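Local coordinates for cystalysin (Treponema denticola, PDB 1C7N), which belongs to the class I and II aminotransferase family of pyridoxal-5'-phosphate enzymes and carries pyridoxal-5'-phosphate in its pocket, at residues A[106-120]-A[129-142]. Residues are numbered along the deposited sequence; the frame is centred on the assembly and turned at random.
Sequences VREFTKPGDGVIIIT and AIKNQERKIIECEL
The guanidinium of Arg-135 has the Lys-111/Pro-112 peptide over one face, with Pro-112 N 3.7 Å above its centre. Its edge is taken up by backbone oxygens and a hydroxyl. NE donates to Thr-110 OG1 at 2.9 Å, nearly in the guanidinium plane and fairly straight at 164°. NH2 reaches Thr-110 O at 2.7 Å, from above that carbonyl's plane. NH1 turns back to Gln-133 O, also in plane. Three bonds thus fix the rotation of the group. The bend at chi2 (62°) carries it to the carbonyls of Val-106, Arg-107 and Thr-110, and its charge probably suits the oxygens gathered there. Val-106 CG1 lies alongside the aliphatic part, 3.7 Å from Arg-135 CG.

The Arg-107 guanidinium has Gln-133 OE1 over one face, in contact but not hydrogen-bonded; the two planes are 30° apart. The amide nitrogen of Gln-133 is held by Ala-129 O and Phe-103 O.

Strands 115-118 and 136-139 run parallel, joined by helix 125-131 in a beta-alpha-beta unit. Strand 136-139 is an outermost strand of the large mixed sheet in this chain. The helix closes in a Schellman motif: Arg-135 N returns to Ile-130 O, Glu-134 N to Lys-131 O, and Glu-134 takes the C-prime place with its positive phi. The Glu-134 carbonyl accepts from Gly-113 N.

Backbone bonds alternate along the strands, from Lys-136 N to Asp-114 O through to Cys-140 N to Ile-118 O. On one face Ile-130 CD1 packs against Val-116 CG1 (3.6 Å) and Ile-118 CG2. Ile-118 CD1 meets Ile-137 CG2 at 3.6 Å. On the other face Ile-117 CG1 lies against Ile-138 CB, and Leu-159 of helix 153-160 touches both residues. Beyond the strands, Thr-120 OG1 donates to Glu-141 OE2 at 2.6 Å, from above the carboxylate plane.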
loop_
_atom_site.group_PDB
_atom_site.type_symbol
_atom_site.label_atom_id
_atom_site.label_comp_id
_atom_site.label_asym_id
_atom_site.label_seq_id
_atom_site.Cartn_x
_atom_site.Cartn_y
_atom_site.Cartn_z
ATOM N N VAL A 106 -2.987 5.458 16.312
ATOM C CA VAL A 106 -3.110 6.751 16.977
ATOM C C VAL A 106 -4.379 7.456 16.505
ATOM O O VAL A 106 -5.157 7.980 17.301
ATOM C CB VAL A 106 -1.895 7.647 16.668
ATOM C CG1 VAL A 106 -2.093 9.028 17.281
ATOM C CG2 VAL A 106 -0.628 6.999 17.210
ATOM N N ARG A 107 -4.582 7.448 15.196
ATOM C CA ARG A 107 -5.739 8.084 14.589
ATOM C C ARG A 107 -7.061 7.592 15.175
ATOM O O ARG A 107 -7.923 8.389 15.545
ATOM C CB ARG A 107 -5.715 7.832 13.078
ATOM C CG ARG A 107 -6.884 8.422 12.303
ATOM C CD ARG A 107 -6.659 8.295 10.797
ATOM N NE ARG A 107 -5.358 8.834 10.404
ATOM C CZ ARG A 107 -4.300 8.094 10.082
ATOM N NH1 ARG A 107 -4.378 6.766 10.095
ATOM N NH2 ARG A 107 -3.155 8.681 9.761
ATOM N N GLU A 108 -7.203 6.275 15.277
ATOM C CA GLU A 108 -8.436 5.667 15.766
ATOM C C GLU A 108 -8.672 5.607 17.274
ATOM O O GLU A 108 -9.777 5.884 17.732
ATOM C CB GLU A 108 -8.563 4.255 15.181
ATOM C CG GLU A 108 -9.799 3.477 15.616
ATOM C CD GLU A 108 -11.094 4.221 15.337
ATOM O OE1 GLU A 108 -11.189 4.879 14.281
ATOM O OE2 GLU A 108 -12.021 4.135 16.168
ATOM N N PHE A 109 -7.652 5.262 18.053
ATOM C CA PHE A 109 -7.852 5.133 19.488
ATOM C C PHE A 109 -7.464 6.298 20.397
ATOM O O PHE A 109 -7.438 6.151 21.618
ATOM C CB PHE A 109 -7.200 3.834 19.967
ATOM C CG PHE A 109 -7.704 2.619 19.243
ATOM C CD1 PHE A 109 -7.091 2.183 18.073
ATOM C CD2 PHE A 109 -8.842 1.955 19.685
ATOM C CE1 PHE A 109 -7.604 1.106 17.351
ATOM C CE2 PHE A 109 -9.367 0.876 18.969
ATOM C CZ PHE A 109 -8.747 0.452 17.800
ATOM N N THR A 110 -7.169 7.449 19.808
ATOM C CA THR A 110 -6.839 8.641 20.585
ATOM C C THR A 110 -7.392 9.852 19.847
ATOM O O THR A 110 -7.794 9.752 18.691
ATOM C CB THR A 110 -5.312 8.846 20.771
ATOM O OG1 THR A 110 -4.702 9.122 19.505
ATOM C CG2 THR A 110 -4.673 7.612 21.391
ATOM N N LYS A 111 -7.419 10.991 20.526
ATOM C CA LYS A 111 -7.913 12.227 19.936
ATOM C C LYS A 111 -6.839 13.289 20.133
ATOM O O LYS A 111 -5.963 13.138 20.985
ATOM C CB LYS A 111 -9.203 12.661 20.634
ATOM C CG LYS A 111 -9.049 12.849 22.141
ATOM C CD LYS A 111 -10.321 13.403 22.774
ATOM C CE LYS A 111 -10.209 13.478 24.293
ATOM N NZ LYS A 111 -9.098 14.362 24.750
ATOM N N PRO A 112 -6.879 14.372 19.341
ATOM C CA PRO A 112 -5.858 15.407 19.515
ATOM C C PRO A 112 -5.775 15.805 20.986
ATOM O O PRO A 112 -6.797 15.919 21.665
ATOM C CB PRO A 112 -6.366 16.536 18.622
ATOM C CG PRO A 112 -7.012 15.785 17.490
ATOM C CD PRO A 112 -7.783 14.702 18.224
ATOM N N GLY A 113 -4.558 15.997 21.481
ATOM C CA GLY A 113 -4.388 16.367 22.872
ATOM C C GLY A 113 -4.084 15.170 23.752
ATOM O O GLY A 113 -3.451 15.312 24.797
ATOM N N ASP A 114 -4.541 13.989 23.338
ATOM C CA ASP A 114 -4.290 12.768 24.100
ATOM C C ASP A 114 -2.802 12.448 24.113
ATOM O O ASP A 114 -2.078 12.775 23.172
ATOM C CB ASP A 114 -5.038 11.576 23.493
ATOM C CG ASP A 114 -6.525 11.608 23.773
ATOM O OD1 ASP A 114 -7.224 10.666 23.343
ATOM O OD2 ASP A 114 -6.995 12.570 24.421
ATOM N N GLY A 115 -2.348 11.806 25.181
ATOM C CA GLY A 115 -0.948 11.446 25.271
ATOM C C GLY A 115 -0.717 9.991 24.907
ATOM O O GLY A 115 -1.586 9.143 25.113
ATOM N N VAL A 116 0.448 9.714 24.332
ATOM C CA VAL A 116 0.850 8.361 23.955
ATOM C C VAL A 116 2.253 8.158 24.519
ATOM O O VAL A 116 3.161 8.948 24.251
ATOM C CB VAL A 116 0.898 8.168 22.426
ATOM C CG1 VAL A 116 1.472 6.790 22.099
ATOM C CG2 VAL A 116 -0.497 8.301 21.845
ATOM N N ILE A 117 2.423 7.099 25.303
ATOM C CA ILE A 117 3.706 6.811 25.928
ATOM C C ILE A 117 4.627 5.939 25.084
ATOM O O ILE A 117 4.223 4.889 24.576
ATOM C CB ILE A 117 3.504 6.133 27.296
ATOM C CG1 ILE A 117 2.770 7.092 28.240
ATOM C CG2 ILE A 117 4.849 5.725 27.886
ATOM C CD1 ILE A 117 2.294 6.442 29.519
ATOM N N ILE A 118 5.866 6.401 24.940
ATOM C CA ILE A 118 6.897 5.686 24.198
ATOM C C ILE A 118 8.160 5.657 25.056
ATOM O O ILE A 118 8.416 6.576 25.841
ATOM C CB ILE A 118 7.240 6.376 22.859
ATOM C CG1 ILE A 118 7.663 7.826 23.111
ATOM C CG2 ILE A 118 6.052 6.284 21.898
ATOM C CD1 ILE A 118 8.314 8.482 21.918
ATOM N N ILE A 119 8.936 4.590 24.910
ATOM C CA ILE A 119 10.176 4.429 25.653
ATOM C C ILE A 119 11.308 4.864 24.722
ATOM O O ILE A 119 11.532 4.262 23.669
ATOM C CB ILE A 119 10.331 2.960 26.109
ATOM C CG1 ILE A 119 9.171 2.613 27.055
ATOM C CG2 ILE A 119 11.664 2.755 26.798
ATOM C CD1 ILE A 119 9.164 1.188 27.553
ATOM N N THR A 120 12.008 5.925 25.122
ATOM C CA THR A 120 13.071 6.523 24.321
ATOM C C THR A 120 14.494 6.350 24.859
ATOM O O THR A 120 14.688 6.067 26.037
ATOM C CB THR A 120 12.809 8.026 24.173
ATOM O OG1 THR A 120 12.867 8.637 25.466
ATOM C CG2 THR A 120 11.421 8.270 23.580
ATOM N N ALA A 129 4.382 9.594 14.227
ATOM C CA ALA A 129 3.020 9.069 14.271
ATOM C C ALA A 129 2.165 9.772 15.316
ATOM O O ALA A 129 0.946 9.891 15.164
ATOM C CB ALA A 129 3.051 7.576 14.555
ATOM N N ILE A 130 2.816 10.235 16.377
ATOM C CA ILE A 130 2.124 10.902 17.463
ATOM C C ILE A 130 1.909 12.401 17.256
ATOM O O ILE A 130 0.776 12.841 17.068
ATOM C CB ILE A 130 2.868 10.663 18.800
ATOM C CG1 ILE A 130 2.915 9.158 19.090
ATOM C CG2 ILE A 130 2.169 11.410 19.937
ATOM C CD1 ILE A 130 3.824 8.769 20.239
ATOM N N LYS A 131 2.982 13.185 17.277
ATOM C CA LYS A 131 2.833 14.629 17.134
ATOM C C LYS A 131 2.332 15.119 15.779
ATOM O O LYS A 131 1.651 16.144 15.708
ATOM C CB LYS A 131 4.138 15.347 17.500
ATOM C CG LYS A 131 5.297 15.142 16.550
ATOM C CD LYS A 131 6.467 16.022 16.977
ATOM C CE LYS A 131 6.063 17.493 16.996
ATOM N NZ LYS A 131 7.089 18.380 17.622
ATOM N N ASN A 132 2.657 14.401 14.709
ATOM C CA ASN A 132 2.199 14.798 13.385
ATOM C C ASN A 132 0.676 14.750 13.306
ATOM O O ASN A 132 0.076 15.360 12.425
ATOM C CB ASN A 132 2.815 13.896 12.310
ATOM C CG ASN A 132 4.252 14.268 11.993
ATOM O OD1 ASN A 132 4.915 14.947 12.778
ATOM N ND2 ASN A 132 4.746 13.814 10.845
ATOM N N GLN A 133 0.053 14.020 14.228
ATOM C CA GLN A 133 -1.405 13.930 14.260
ATOM C C GLN A 133 -1.916 14.721 15.462
ATOM O O GLN A 133 -3.046 14.545 15.919
ATOM C CB GLN A 133 -1.860 12.469 14.341
ATOM C CG GLN A 133 -1.410 11.626 13.151
ATOM C CD GLN A 133 -2.153 10.308 13.045
ATOM O OE1 GLN A 133 -3.346 10.277 12.754
ATOM N NE2 GLN A 133 -1.447 9.209 13.286
ATOM N N GLU A 134 -1.049 15.597 15.957
ATOM C CA GLU A 134 -1.328 16.473 17.087
ATOM C C GLU A 134 -1.688 15.801 18.409
ATOM O O GLU A 134 -2.515 16.305 19.170
ATOM C CB GLU A 134 -2.401 17.497 16.700
ATOM C CG GLU A 134 -2.035 18.300 15.459
ATOM C CD GLU A 134 -2.930 19.506 15.243
ATOM O OE1 GLU A 134 -2.863 20.107 14.147
ATOM O OE2 GLU A 134 -3.694 19.860 16.167
ATOM N N ARG A 135 -1.072 14.655 18.679
ATOM C CA ARG A 135 -1.280 13.967 19.950
ATOM C C ARG A 135 -0.046 14.367 20.751
ATOM O O ARG A 135 0.868 14.980 20.199
ATOM C CB ARG A 135 -1.328 12.450 19.761
ATOM C CG ARG A 135 -2.722 11.863 19.537
ATOM C CD ARG A 135 -3.412 12.372 18.272
ATOM N NE ARG A 135 -4.589 11.556 17.962
ATOM C CZ ARG A 135 -5.418 11.764 16.941
ATOM N NH1 ARG A 135 -5.222 12.771 16.104
ATOM N NH2 ARG A 135 -6.441 10.944 16.749
ATOM N N LYS A 136 -0.002 14.040 22.038
ATOM C CA LYS A 136 1.155 14.422 22.840
ATOM C C LYS A 136 2.129 13.271 23.077
ATOM O O LYS A 136 1.748 12.210 23.566
ATOM C CB LYS A 136 0.703 14.997 24.187
ATOM C CG LYS A 136 -0.342 16.108 24.090
ATOM C CD LYS A 136 0.030 17.171 23.064
ATOM C CE LYS A 136 1.366 17.828 23.370
ATOM N NZ LYS A 136 1.741 18.802 22.302
ATOM N N ILE A 137 3.392 13.491 22.727
ATOM C CA ILE A 137 4.419 12.477 22.920
ATOM C C ILE A 137 4.833 12.456 24.386
ATOM O O ILE A 137 5.368 13.438 24.897
ATOM C CB ILE A 137 5.668 12.773 22.062
ATOM C CG1 ILE A 137 5.291 12.776 20.578
ATOM C CG2 ILE A 137 6.746 11.738 22.341
ATOM C CD1 ILE A 137 6.427 13.160 19.656
ATOM N N ILE A 138 4.573 11.339 25.062
ATOM C CA ILE A 138 4.932 11.199 26.473
ATOM C C ILE A 138 6.144 10.278 26.558
ATOM O O ILE A 138 6.038 9.066 26.355
ATOM C CB ILE A 138 3.769 10.598 27.298
ATOM C CG1 ILE A 138 2.478 11.375 27.029
ATOM C CG2 ILE A 138 4.093 10.666 28.787
ATOM C CD1 ILE A 138 2.568 12.853 27.348
ATOM N N GLU A 139 7.299 10.859 26.859
ATOM C CA GLU A 139 8.539 10.102 26.930
ATOM C C GLU A 139 8.888 9.471 28.269
ATOM O O GLU A 139 8.863 10.126 29.313
ATOM C CB GLU A 139 9.703 10.991 26.492
ATOM C CG GLU A 139 9.580 11.512 25.079
ATOM C CD GLU A 139 10.668 12.504 24.740
ATOM O OE1 GLU A 139 11.856 12.139 24.828
ATOM O OE2 GLU A 139 10.334 13.651 24.391
ATOM N N CYS A 140 9.228 8.188 28.221
ATOM C CA CYS A 140 9.637 7.451 29.403
ATOM C C CYS A 140 11.045 6.960 29.067
ATOM O O CYS A 140 11.254 5.793 28.728
ATOM C CB CYS A 140 8.697 6.272 29.652
ATOM S SG CYS A 140 8.931 5.482 31.263
ATOM N N GLU A 141 12.000 7.878 29.152
ATOM C CA GLU A 141 13.394 7.616 28.831
ATOM C C GLU A 141 13.991 6.355 29.455
ATOM O O GLU A 141 13.764 6.042 30.627
ATOM C CB GLU A 141 14.243 8.829 29.218
ATOM C CG GLU A 141 15.702 8.736 28.787
ATOM C CD GLU A 141 15.905 9.020 27.309
ATOM O OE1 GLU A 141 17.023 8.771 26.810
ATOM O OE2 GLU A 141 14.958 9.500 26.650
ATOM N N LEU A 142 14.763 5.631 28.651
ATOM C CA LEU A 142 15.423 4.414 29.101
ATOM C C LEU A 142 16.579 4.775 30.025
ATOM O O LEU A 142 17.213 5.825 29.869
ATOM C CB LEU A 142 15.974 3.633 27.907
ATOM C CG LEU A 142 15.005 2.854 27.017
ATOM C CD1 LEU A 142 15.688 2.505 25.709
ATOM C CD2 LEU A 142 14.542 1.597 27.745
#